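Local coordinates for probable glutamine synthetase (PDB 4HPP), which is probably an enzyme of the glutamine synthetase family, a six-chain assembly of subunits that each join an N-terminal domain to a catalytic domain, at residues H93-E98 / C107-L112; G171-M176 / T189-Q194; A198-V203 / C341-M346. One frame throughout, in Å; residues are numbered along the deposited sequence.

Contact 1 of 3, residues H93-E98 / C107-L112; sequences HGNLVE and CPRSLL
Arg-109 reaches from the first turn of helix 108-121 to strand 89-97, where Asn-95 receives it. Its CB already lies 3.7 Å from Asn-95 OD1, and CG skirts the same oxygen. CD comes 4.1 Å from Gly-94 O, and a bend at chi3 (92°) then places NE against the amide of Asn-95. NE donates to Asn-95 OD1 over 2.8 Å with an N-H...O angle of 176°. The oxygen lies in the guanidinium plane, and the donor in the plane of the amide carbonyl; the amide and guanidinium planes are nearly coplanar, with the amide at the guanidinium edge. NH1 adds only a weak bond to that oxygen, at 3.4 Å. NH2 passes beneath His-93 CB, which sits over one guanidinium face at 3.9 Å. Beyond the two segments, NH1 and NH2 form salt bridges with Asp-71 and Asp-200, holding the buried charge at both terminal nitrogens.

Cys-107 makes the second link. Its SG accepts from Ser-110 N at 3.4 Å and from Leu-96 N at 3.6 Å, so the sulfur that caps the helix also takes up a strand amide. Cys-107 CB packs on Leu-96 CB at 3.9 Å, and a water joins Leu-96 O to Ser-110 OG. The short strand and helix axes run 94° apart, which limits the contact to the helix start. The arrangement is a cysteine N-cap set against a beta strand, joining the strands of the N-terminal domain to the first helix of the catalytic domain.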
ATOM      1  N   HIS A  93     -32.896  22.710  12.901  1.00 51.60           N
ATOM      2  CA  HIS A  93     -34.113  22.022  13.258  1.00 46.17           C
ATOM      3  C   HIS A  93     -35.260  22.872  12.813  1.00 53.02           C
ATOM      4  O   HIS A  93     -35.181  24.116  12.847  1.00 57.50           O
ATOM      5  CB  HIS A  93     -34.194  21.795  14.741  1.00 40.43           C
ATOM      6  CG  HIS A  93     -33.018  21.072  15.294  1.00 43.10           C
ATOM      7  ND1 HIS A  93     -33.053  19.746  15.584  1.00 43.69           N
ATOM      8  CD2 HIS A  93     -31.727  21.527  15.625  1.00 43.84           C
ATOM      9  CE1 HIS A  93     -31.828  19.361  16.059  1.00 49.15           C
ATOM     10  NE2 HIS A  93     -31.016  20.454  16.084  1.00 47.54           N
ATOM     11  N   GLY A  94     -36.334  22.215  12.382  1.00 45.55           N
ATOM     12  CA  GLY A  94     -37.452  22.919  11.850  1.00 50.72           C
ATOM     13  C   GLY A  94     -38.715  22.345  12.435  1.00 55.18           C
ATOM     14  O   GLY A  94     -38.728  21.208  12.970  1.00 57.83           O
ATOM     15  N   ASN A  95     -39.776  23.141  12.344  1.00 52.26           N
ATOM     16  CA  ASN A  95     -41.111  22.663  12.663  1.00 54.91           C
ATOM     17  C   ASN A  95     -41.884  22.442  11.335  1.00 54.20           C
ATOM     18  O   ASN A  95     -41.655  23.177  10.366  1.00 60.32           O
ATOM     19  CB  ASN A  95     -41.851  23.659  13.564  1.00 49.08           C
ATOM     20  CG  ASN A  95     -40.988  24.250  14.678  1.00 49.13           C
ATOM     21  OD1 ASN A  95     -40.225  23.554  15.355  1.00 48.20           O
ATOM     22  ND2 ASN A  95     -41.125  25.558  14.885  1.00 48.81           N
ATOM     23  N   LEU A  96     -42.762  21.426  11.307  1.00 49.97           N
ATOM     24  CA  LEU A  96     -43.669  21.112  10.191  1.00 48.07           C
ATOM     25  C   LEU A  96     -44.987  21.862  10.274  1.00 53.72           C
ATOM     26  O   LEU A  96     -45.654  21.877  11.324  1.00 56.33           O
ATOM     27  CB  LEU A  96     -43.970  19.616  10.171  1.00 43.80           C
ATOM     28  CG  LEU A  96     -42.800  18.674   9.893  1.00 38.62           C
ATOM     29  CD1 LEU A  96     -43.218  17.215  10.021  1.00 44.29           C
ATOM     30  CD2 LEU A  96     -42.268  18.885   8.489  1.00 37.98           C
ATOM     31  N   VAL A  97     -45.377  22.467   9.157  1.00 53.76           N
ATOM     32  CA  VAL A  97     -46.563  23.336   9.102  1.00 58.38           C
ATOM     33  C   VAL A  97     -47.246  23.117   7.768  1.00 62.38           C
ATOM     34  O   VAL A  97     -46.583  22.688   6.841  1.00 66.82           O
ATOM     35  CB  VAL A  97     -46.182  24.826   9.282  1.00 52.39           C
ATOM     36  CG1 VAL A  97     -45.435  24.998  10.583  1.00 51.66           C
ATOM     37  CG2 VAL A  97     -45.299  25.335   8.137  1.00 48.04           C
ATOM     38  N   GLU A  98     -48.556  23.385   7.676  1.00 74.37           N
ATOM     39  CA  GLU A  98     -49.309  23.301   6.392  1.00 76.07           C
ATOM     40  C   GLU A  98     -48.909  24.496   5.522  1.00 79.85           C
ATOM     41  O   GLU A  98     -48.218  25.373   6.036  1.00 88.90           O
ATOM     42  CB  GLU A  98     -50.811  23.223   6.669  1.00 79.72           C
ATOM     43  CG  GLU A  98     -51.309  21.794   6.986  1.00 80.77           C
ATOM     44  CD  GLU A  98     -51.983  21.649   8.365  1.00 91.43           C
ATOM     45  OE1 GLU A  98     -52.461  22.663   8.930  1.00103.47           O
ATOM     46  OE2 GLU A  98     -52.045  20.516   8.909  1.00 85.82           O
ATOM     47  N   CYS A 107     -46.454  17.191  14.254  1.00 54.96           N
ATOM     48  CA  CYS A 107     -45.053  17.616  14.486  1.00 52.71           C
ATOM     49  C   CYS A 107     -44.592  17.511  15.959  1.00 56.56           C
ATOM     50  O   CYS A 107     -45.171  18.168  16.859  1.00 60.03           O
ATOM     51  CB  CYS A 107     -44.798  19.035  13.986  1.00 47.20           C
ATOM     52  SG  CYS A 107     -43.100  19.586  14.356  1.00 53.27           S
ATOM     53  N   PRO A 108     -43.517  16.742  16.194  1.00 47.60           N
ATOM     54  CA  PRO A 108     -43.121  16.410  17.550  1.00 47.35           C
ATOM     55  C   PRO A 108     -42.396  17.548  18.183  1.00 40.80           C
ATOM     56  O   PRO A 108     -42.662  17.804  19.344  1.00 40.52           O
ATOM     57  CB  PRO A 108     -42.236  15.155  17.402  1.00 49.16           C
ATOM     58  CG  PRO A 108     -42.406  14.741  15.988  1.00 55.02           C
ATOM     59  CD  PRO A 108     -42.747  15.986  15.209  1.00 48.83           C
ATOM     60  N   ARG A 109     -41.539  18.253  17.437  1.00 47.34           N
ATOM     61  CA  ARG A 109     -40.940  19.543  17.944  1.00 47.12           C
ATOM     62  C   ARG A 109     -41.995  20.578  18.407  1.00 46.61           C
ATOM     63  O   ARG A 109     -41.968  21.045  19.548  1.00 43.82           O
ATOM     64  CB  ARG A 109     -39.951  20.188  16.954  1.00 45.62           C
ATOM     65  CG  ARG A 109     -38.787  20.825  17.724  1.00 55.35           C
ATOM     66  CD  ARG A 109     -37.648  21.404  16.923  1.00 42.67           C
ATOM     67  NE  ARG A 109     -37.917  22.803  16.672  1.00 52.34           N
ATOM     68  CZ  ARG A 109     -37.137  23.788  17.056  1.00 46.89           C
ATOM     69  NH1 ARG A 109     -37.466  24.995  16.718  1.00 57.85           N
ATOM     70  NH2 ARG A 109     -36.035  23.561  17.739  1.00 48.14           N
ATOM     71  N   SER A 110     -42.974  20.845  17.540  1.00 50.59           N
ATOM     72  CA  SER A 110     -44.119  21.723  17.847  1.00 49.10           C
ATOM     73  C   SER A 110     -44.863  21.322  19.129  1.00 52.74           C
ATOM     74  O   SER A 110     -45.012  22.169  20.029  1.00 57.23           O
ATOM     75  CB  SER A 110     -45.099  21.772  16.652  1.00 54.66           C
ATOM     76  OG  SER A 110     -44.615  22.616  15.606  1.00 59.07           O
ATOM     77  N   LEU A 111     -45.333  20.060  19.213  1.00 51.31           N
ATOM     78  CA  LEU A 111     -45.942  19.530  20.446  1.00 46.71           C
ATOM     79  C   LEU A 111     -45.060  19.853  21.658  1.00 53.74           C
ATOM     80  O   LEU A 111     -45.555  20.416  22.644  1.00 50.70           O
ATOM     81  CB  LEU A 111     -46.136  18.026  20.379  1.00 44.48           C
ATOM     82  CG  LEU A 111     -46.251  17.312  21.732  1.00 44.80           C
ATOM     83  CD1 LEU A 111     -47.450  17.859  22.489  1.00 45.69           C
ATOM     84  CD2 LEU A 111     -46.365  15.802  21.575  1.00 37.95           C
ATOM     85  N   LEU A 112     -43.752  19.544  21.606  1.00 52.62           N
ATOM     86  CA  LEU A 112     -42.948  19.871  22.788  1.00 53.00           C
ATOM     87  C   LEU A 112     -42.915  21.384  23.058  1.00 52.64           C
ATOM     88  O   LEU A 112     -43.009  21.797  24.214  1.00 52.42           O
ATOM     89  CB  LEU A 112     -41.538  19.252  22.799  1.00 55.58           C
ATOM     90  CG  LEU A 112     -40.552  19.813  23.867  1.00 52.77           C
ATOM     91  CD1 LEU A 112     -41.025  19.513  25.288  1.00 49.34           C
ATOM     92  CD2 LEU A 112     -39.145  19.308  23.643  1.00 48.20           C
TER
HETATM   93  O   HOH W   1     -45.729  23.893  13.382  1.00 49.62           O

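Contact 2 of 3, residues G171-M176 / T189-Q194; sequences GTEPEM and TCRPAQ
A classic beta bulge in the hairpin of strands 174-179 and 185-194 brings Glu-175 and Met-176 together opposite Thr-189. Thr-189 O accepts from Glu-175 N at 2.9 Å and, weakly, from Met-176 N at 3.3 Å; Thr-189 N returns a bond to Met-176 O at 3.1 Å. Next to it, Pro-174 and Cys-190 form a non-hydrogen-bonded antiparallel pair, two residues from Met-176 along one strand but one from Thr-189 along the other, which is the evidence for the bulge. Of the magnesium-binding residues, Glu-187 lies on strand 185-194 and Glu-180 just beyond strand 174-179.

At the other end, Arg-191 N donates to Glu-173 O at 3.1 Å, and the side chains add a salt bridge. Glu-173 has CG anti to its carbonyl carbon (chi1 -56°) and runs on extended toward Arg-191. NE and NH2 of Arg-191 both reach Glu-173 OE2 at 3.0 Å from one face, NE from above the carboxylate plane, 79° out of it, NH2 on the syn side. That oxygen stays in the guanidinium plane, though the planes stand 87° apart. Glu-173 OE1 forms a salt bridge with Arg-201 NH1 of helix 196-216, which probably also bonds Arg-191 O.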
ATOM      1  N   GLY A 171     -22.236  23.661  19.661  1.00 59.51           N
ATOM      2  CA  GLY A 171     -23.001  24.356  20.714  1.00 52.46           C
ATOM      3  C   GLY A 171     -23.753  23.450  21.685  1.00 49.48           C
ATOM      4  O   GLY A 171     -24.722  23.884  22.345  1.00 49.32           O
ATOM      5  N   THR A 172     -23.326  22.195  21.805  1.00 43.53           N
ATOM      6  CA  THR A 172     -23.983  21.296  22.783  1.00 52.21           C
ATOM      7  C   THR A 172     -23.463  21.514  24.253  1.00 53.75           C
ATOM      8  O   THR A 172     -24.038  21.018  25.231  1.00 57.00           O
ATOM      9  CB  THR A 172     -23.935  19.795  22.383  1.00 40.66           C
ATOM     10  OG1 THR A 172     -22.564  19.375  22.218  1.00 43.97           O
ATOM     11  CG2 THR A 172     -24.665  19.569  21.122  1.00 40.98           C
ATOM     12  N   GLU A 173     -22.394  22.262  24.424  1.00 50.13           N
ATOM     13  CA  GLU A 173     -21.749  22.290  25.760  1.00 50.73           C
ATOM     14  C   GLU A 173     -21.374  20.886  26.297  1.00 49.85           C
ATOM     15  O   GLU A 173     -21.748  20.475  27.404  1.00 43.74           O
ATOM     16  CB  GLU A 173     -22.610  23.061  26.746  1.00 54.49           C
ATOM     17  CG  GLU A 173     -22.915  24.490  26.274  1.00 57.94           C
ATOM     18  CD  GLU A 173     -23.841  25.219  27.216  1.00 61.31           C
ATOM     19  OE1 GLU A 173     -25.047  24.807  27.328  1.00 76.71           O
ATOM     20  OE2 GLU A 173     -23.360  26.194  27.853  1.00 71.69           O
ATOM     21  N   PRO A 174     -20.601  20.133  25.514  1.00 46.12           N
ATOM     22  CA  PRO A 174     -20.163  18.861  26.071  1.00 46.79           C
ATOM     23  C   PRO A 174     -19.553  19.080  27.490  1.00 50.20           C
ATOM     24  O   PRO A 174     -18.982  20.129  27.768  1.00 57.46           O
ATOM     25  CB  PRO A 174     -19.111  18.412  25.066  1.00 43.43           C
ATOM     26  CG  PRO A 174     -18.607  19.696  24.435  1.00 40.19           C
ATOM     27  CD  PRO A 174     -19.827  20.532  24.331  1.00 41.96           C
ATOM     28  N   GLU A 175     -19.659  18.121  28.384  1.00 48.51           N
ATOM     29  CA  GLU A 175     -19.046  18.303  29.681  1.00 47.32           C
ATOM     30  C   GLU A 175     -18.328  17.047  30.257  1.00 50.24           C
ATOM     31  O   GLU A 175     -17.346  17.194  30.957  1.00 43.32           O
ATOM     32  CB  GLU A 175     -20.088  18.874  30.660  1.00 54.85           C
ATOM     33  CG  GLU A 175     -20.447  18.016  31.876  1.00 64.41           C
ATOM     34  CD  GLU A 175     -21.701  18.519  32.614  1.00 76.61           C
ATOM     35  OE1 GLU A 175     -22.626  17.705  32.930  1.00 70.15           O
ATOM     36  OE2 GLU A 175     -21.765  19.744  32.853  1.00 67.50           O
ATOM     37  N   MET A 176     -18.805  15.824  29.959  1.00 48.01           N
ATOM     38  CA  MET A 176     -18.212  14.594  30.480  1.00 44.35           C
ATOM     39  C   MET A 176     -18.097  13.585  29.330  1.00 47.15           C
ATOM     40  O   MET A 176     -18.997  13.507  28.512  1.00 46.25           O
ATOM     41  CB  MET A 176     -19.121  14.047  31.553  1.00 49.49           C
ATOM     42  CG  MET A 176     -18.496  13.607  32.853  1.00 66.59           C
ATOM     43  SD  MET A 176     -17.587  14.880  33.757  1.00 70.42           S
ATOM     44  CE  MET A 176     -16.391  13.743  34.441  1.00 70.21           C
ATOM     45  N   THR A 189     -22.038  13.410  28.169  1.00 46.35           N
ATOM     46  CA  THR A 189     -23.068  14.177  28.833  1.00 46.00           C
ATOM     47  C   THR A 189     -22.766  15.643  28.502  1.00 51.31           C
ATOM     48  O   THR A 189     -21.613  16.046  28.182  1.00 47.73           O
ATOM     49  CB  THR A 189     -23.074  13.984  30.370  1.00 45.64           C
ATOM     50  OG1 THR A 189     -21.803  14.335  30.873  1.00 58.19           O
ATOM     51  CG2 THR A 189     -23.323  12.568  30.833  1.00 37.32           C
ATOM     52  N   CYS A 190     -23.812  16.443  28.570  1.00 51.38           N
ATOM     53  CA  CYS A 190     -23.697  17.848  28.297  1.00 44.38           C
ATOM     54  C   CYS A 190     -24.416  18.658  29.351  1.00 50.10           C
ATOM     55  O   CYS A 190     -25.170  18.118  30.177  1.00 48.05           O
ATOM     56  CB  CYS A 190     -24.299  18.162  26.942  1.00 47.89           C
ATOM     57  SG  CYS A 190     -23.412  17.412  25.573  1.00 57.21           S
ATOM     58  N   ARG A 191     -24.200  19.973  29.287  1.00 50.84           N
ATOM     59  CA  ARG A 191     -24.810  20.886  30.208  1.00 48.23           C
ATOM     60  C   ARG A 191     -26.325  20.953  29.933  1.00 44.44           C
ATOM     61  O   ARG A 191     -26.756  20.853  28.811  1.00 42.52           O
ATOM     62  CB  ARG A 191     -24.095  22.226  30.061  1.00 57.21           C
ATOM     63  CG  ARG A 191     -22.709  22.222  30.743  1.00 71.88           C
ATOM     64  CD  ARG A 191     -21.976  23.565  30.731  1.00 67.39           C
ATOM     65  NE  ARG A 191     -22.877  24.671  30.344  1.00 82.22           N
ATOM     66  CZ  ARG A 191     -23.865  25.192  31.095  1.00 83.54           C
ATOM     67  NH1 ARG A 191     -24.112  24.721  32.331  1.00 74.12           N
ATOM     68  NH2 ARG A 191     -24.622  26.190  30.595  1.00 66.14           N
ATOM     69  N   PRO A 192     -27.153  21.145  30.953  1.00 45.74           N
ATOM     70  CA  PRO A 192     -28.615  21.232  30.672  1.00 43.22           C
ATOM     71  C   PRO A 192     -29.012  22.402  29.731  1.00 45.01           C
ATOM     72  O   PRO A 192     -28.250  23.357  29.599  1.00 54.53           O
ATOM     73  CB  PRO A 192     -29.189  21.520  32.057  1.00 48.17           C
ATOM     74  CG  PRO A 192     -28.045  21.415  33.050  1.00 43.55           C
ATOM     75  CD  PRO A 192     -26.798  21.676  32.283  1.00 41.80           C
ATOM     76  N   ALA A 193     -30.177  22.360  29.092  1.00 45.30           N
ATOM     77  CA  ALA A 193     -30.694  23.508  28.248  1.00 45.24           C
ATOM     78  C   ALA A 193     -32.164  23.749  28.591  1.00 45.16           C
ATOM     79  O   ALA A 193     -32.783  22.870  29.154  1.00 46.64           O
ATOM     80  CB  ALA A 193     -30.569  23.247  26.728  1.00 37.42           C
ATOM     81  N   GLN A 194     -32.737  24.904  28.239  1.00 48.84           N
ATOM     82  CA  GLN A 194     -34.110  25.158  28.640  1.00 53.33           C
ATOM     83  C   GLN A 194     -35.093  24.786  27.555  1.00 50.04           C
ATOM     84  O   GLN A 194     -34.874  25.077  26.431  1.00 57.76           O
ATOM     85  CB  GLN A 194     -34.281  26.602  29.053  1.00 61.05           C
ATOM     86  CG  GLN A 194     -35.591  26.877  29.790  1.00 73.81           C
ATOM     87  CD  GLN A 194     -35.805  28.369  30.064  1.00 75.61           C
ATOM     88  OE1 GLN A 194     -36.843  28.788  30.591  1.00 78.14           O
ATOM     89  NE2 GLN A 194     -34.827  29.171  29.695  1.00 67.10           N
TER

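Contact 3 of 3, residues A198-V203 / C341-M346; sequences AADRAV and CPHLAM
His-343 and Asp-200 make the direct polar link in a buried contact between helices 196-216 and 342-358. His-343 NE2 donates to Asp-200 OD2 over 2.8 Å, with an N-H...O angle of 173° and the oxygen in the ring plane. The carboxylate is turned 62° against that ring, and OD2 is met nearly in line with its C-O bond. Ala-199 CB sits over one face of the imidazole, 3.3 Å from His-343 CD2, while Val-203 CG2 approaches CE1 obliquely at 3.8 Å.

Apolar contacts continue from Pro-342 to Met-346 on helix 342-358. Pro-342 packs its CB on Ala-202 CB at 3.6 Å and its CG on Val-203 CG2 at 3.4 Å. Farther on, Met-346, its chain extended beyond CG, brings CE to 3.9 Å from Ala-198 CB. The small alanines let the backbones come close: Ala-199 and Pro-342 have CA atoms 5.0 Å apart, and the short axes pass at 8.8 Å with their directions 136° apart.

Two further groups lie behind this first shell. Cys-341 is the N-cap of the second helix, its SG accepting from Leu-344 N. Asp-200 OD1 forms a salt bridge with Arg-109 NH2, so one carboxylate is shared by the arginine and the histidine; the nearby positive charge would favour an ionised aspartate. The pair of helices lies at the middle of the chain: Ala-202 and Met-346 rest on Phe-130 of strand 124-137, while Ala-199, His-343 and Leu-344 meet helix 108-121 and Ala-198 touches strand 185-194.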
ATOM      1  N   ALA A 198     -33.308  21.789  24.853  1.00 53.21           N
ATOM      2  CA  ALA A 198     -32.853  20.577  25.565  1.00 51.89           C
ATOM      3  C   ALA A 198     -33.030  19.319  24.688  1.00 46.08           C
ATOM      4  O   ALA A 198     -32.061  18.589  24.493  1.00 49.93           O
ATOM      5  CB  ALA A 198     -33.539  20.434  26.928  1.00 53.04           C
ATOM      6  N   ALA A 199     -34.214  19.130  24.098  1.00 37.86           N
ATOM      7  CA  ALA A 199     -34.412  18.077  23.069  1.00 45.36           C
ATOM      8  C   ALA A 199     -33.580  18.244  21.771  1.00 45.44           C
ATOM      9  O   ALA A 199     -33.053  17.252  21.232  1.00 45.39           O
ATOM     10  CB  ALA A 199     -35.880  17.904  22.742  1.00 42.96           C
ATOM     11  N   ASP A 200     -33.428  19.481  21.286  1.00 43.77           N
ATOM     12  CA  ASP A 200     -32.512  19.715  20.144  1.00 45.65           C
ATOM     13  C   ASP A 200     -31.116  19.191  20.469  1.00 45.45           C
ATOM     14  O   ASP A 200     -30.467  18.510  19.628  1.00 43.50           O
ATOM     15  CB  ASP A 200     -32.444  21.182  19.752  1.00 45.61           C
ATOM     16  CG  ASP A 200     -33.782  21.722  19.250  1.00 46.98           C
ATOM     17  OD1 ASP A 200     -33.850  22.941  18.982  1.00 39.14           O
ATOM     18  OD2 ASP A 200     -34.766  20.941  19.135  1.00 44.40           O
ATOM     19  N   ARG A 201     -30.686  19.459  21.706  1.00 40.26           N
ATOM     20  CA  ARG A 201     -29.364  18.968  22.167  1.00 42.59           C
ATOM     21  C   ARG A 201     -29.303  17.424  22.082  1.00 39.26           C
ATOM     22  O   ARG A 201     -28.342  16.856  21.533  1.00 40.29           O
ATOM     23  CB  ARG A 201     -29.046  19.507  23.553  1.00 36.43           C
ATOM     24  CG  ARG A 201     -27.651  19.271  24.082  1.00 38.23           C
ATOM     25  CD  ARG A 201     -27.372  20.297  25.179  1.00 39.75           C
ATOM     26  NE  ARG A 201     -27.178  21.635  24.581  1.00 49.37           N
ATOM     27  CZ  ARG A 201     -26.774  22.757  25.195  1.00 42.39           C
ATOM     28  NH1 ARG A 201     -26.488  22.801  26.474  1.00 37.30           N
ATOM     29  NH2 ARG A 201     -26.649  23.852  24.480  1.00 41.80           N
ATOM     30  N   ALA A 202     -30.357  16.761  22.538  1.00 34.22           N
ATOM     31  CA  ALA A 202     -30.345  15.320  22.505  1.00 33.11           C
ATOM     32  C   ALA A 202     -30.136  14.912  21.043  1.00 33.79           C
ATOM     33  O   ALA A 202     -29.254  14.130  20.746  1.00 33.76           O
ATOM     34  CB  ALA A 202     -31.626  14.783  23.068  1.00 31.74           C
ATOM     35  N   VAL A 203     -30.848  15.537  20.105  1.00 36.00           N
ATOM     36  CA  VAL A 203     -30.692  15.158  18.676  1.00 36.61           C
ATOM     37  C   VAL A 203     -29.259  15.473  18.186  1.00 40.33           C
ATOM     38  O   VAL A 203     -28.579  14.595  17.620  1.00 45.88           O
ATOM     39  CB  VAL A 203     -31.740  15.843  17.753  1.00 38.38           C
ATOM     40  CG1 VAL A 203     -31.373  15.679  16.268  1.00 35.56           C
ATOM     41  CG2 VAL A 203     -33.138  15.332  18.047  1.00 36.67           C
ATOM     42  N   CYS A 341     -37.820   9.805  19.898  1.00 44.89           N
ATOM     43  CA  CYS A 341     -37.717  11.150  19.359  1.00 45.27           C
ATOM     44  C   CYS A 341     -37.536  12.171  20.527  1.00 41.33           C
ATOM     45  O   CYS A 341     -38.482  12.527  21.201  1.00 42.06           O
ATOM     46  CB  CYS A 341     -38.919  11.453  18.447  1.00 41.34           C
ATOM     47  SG  CYS A 341     -39.191  13.231  18.209  1.00 53.08           S
ATOM     48  N   PRO A 342     -36.308  12.635  20.793  1.00 50.64           N
ATOM     49  CA  PRO A 342     -36.092  13.522  21.990  1.00 47.12           C
ATOM     50  C   PRO A 342     -37.261  14.467  22.378  1.00 42.64           C
ATOM     51  O   PRO A 342     -37.653  14.528  23.550  1.00 58.12           O
ATOM     52  CB  PRO A 342     -34.851  14.322  21.597  1.00 45.84           C
ATOM     53  CG  PRO A 342     -34.096  13.414  20.678  1.00 48.49           C
ATOM     54  CD  PRO A 342     -35.035  12.365  20.085  1.00 45.64           C
ATOM     55  N   HIS A 343     -37.816  15.184  21.411  1.00 46.03           N
ATOM     56  CA  HIS A 343     -38.998  16.066  21.584  1.00 41.92           C
ATOM     57  C   HIS A 343     -40.245  15.405  21.965  1.00 46.46           C
ATOM     58  O   HIS A 343     -40.966  15.944  22.785  1.00 47.18           O
ATOM     59  CB  HIS A 343     -39.284  16.736  20.299  1.00 43.80           C
ATOM     60  CG  HIS A 343     -38.069  17.360  19.701  1.00 50.53           C
ATOM     61  ND1 HIS A 343     -37.315  16.727  18.798  1.00 49.73           N
ATOM     62  CD2 HIS A 343     -37.471  18.598  19.929  1.00 45.71           C
ATOM     63  CE1 HIS A 343     -36.265  17.527  18.460  1.00 49.96           C
ATOM     64  NE2 HIS A 343     -36.378  18.669  19.147  1.00 48.27           N
ATOM     65  N   LEU A 344     -40.551  14.247  21.356  1.00 47.26           N
ATOM     66  CA  LEU A 344     -41.756  13.523  21.728  1.00 45.51           C
ATOM     67  C   LEU A 344     -41.606  12.921  23.126  1.00 47.28           C
ATOM     68  O   LEU A 344     -42.486  13.032  23.977  1.00 51.63           O
ATOM     69  CB  LEU A 344     -42.125  12.482  20.662  1.00 55.08           C
ATOM     70  CG  LEU A 344     -43.327  11.581  20.984  1.00 52.86           C
ATOM     71  CD1 LEU A 344     -44.575  12.449  21.020  1.00 58.71           C
ATOM     72  CD2 LEU A 344     -43.475  10.427  20.009  1.00 48.86           C
ATOM     73  N   ALA A 345     -40.448  12.339  23.382  1.00 45.17           N
ATOM     74  CA  ALA A 345     -40.182  11.739  24.665  1.00 40.69           C
ATOM     75  C   ALA A 345     -40.241  12.771  25.767  1.00 43.31           C
ATOM     76  O   ALA A 345     -40.959  12.545  26.735  1.00 48.38           O
ATOM     77  CB  ALA A 345     -38.853  11.015  24.649  1.00 40.36           C
ATOM     78  N   MET A 346     -39.513  13.896  25.646  1.00 46.29           N
ATOM     79  CA  MET A 346     -39.498  14.902  26.724  1.00 39.96           C
ATOM     80  C   MET A 346     -40.911  15.494  26.911  1.00 45.62           C
ATOM     81  O   MET A 346     -41.409  15.530  28.031  1.00 50.95           O
ATOM     82  CB  MET A 346     -38.444  15.961  26.462  1.00 46.64           C
ATOM     83  CG  MET A 346     -38.522  17.257  27.295  1.00 43.29           C
ATOM     84  SD  MET A 346     -37.037  18.181  26.905  1.00 47.78           S
ATOM     85  CE  MET A 346     -37.290  19.752  27.785  1.00 47.44           C
TER

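Overall arrangement
Contact 3 stands between the other two, its centre 12 Å from that of contact 1 and 13 Å from that of contact 2, whereas the centres of contacts 1 and 2 lie 23 Å apart with nearest atoms about 8 Å away. Consecutive residues of helix 196-216 make the charged connections: Asp-200 OD1 meets Arg-109 NH2 at 2.6 Å, and Arg-201 NH1 meets Glu-173 OE1 at 2.6 Å. Arg-109 CG also packs on His-343 CD2 at 3.4 Å, and Leu-112 CD2 on Ala-199 CB at 3.7 Å. Of the three, contact 2 belongs to the hairpin that carries magnesium ligands; the Thr-189 side chain is about 7 Å from the bound magnesium ion and about 9 Å from the bound glutamic acid.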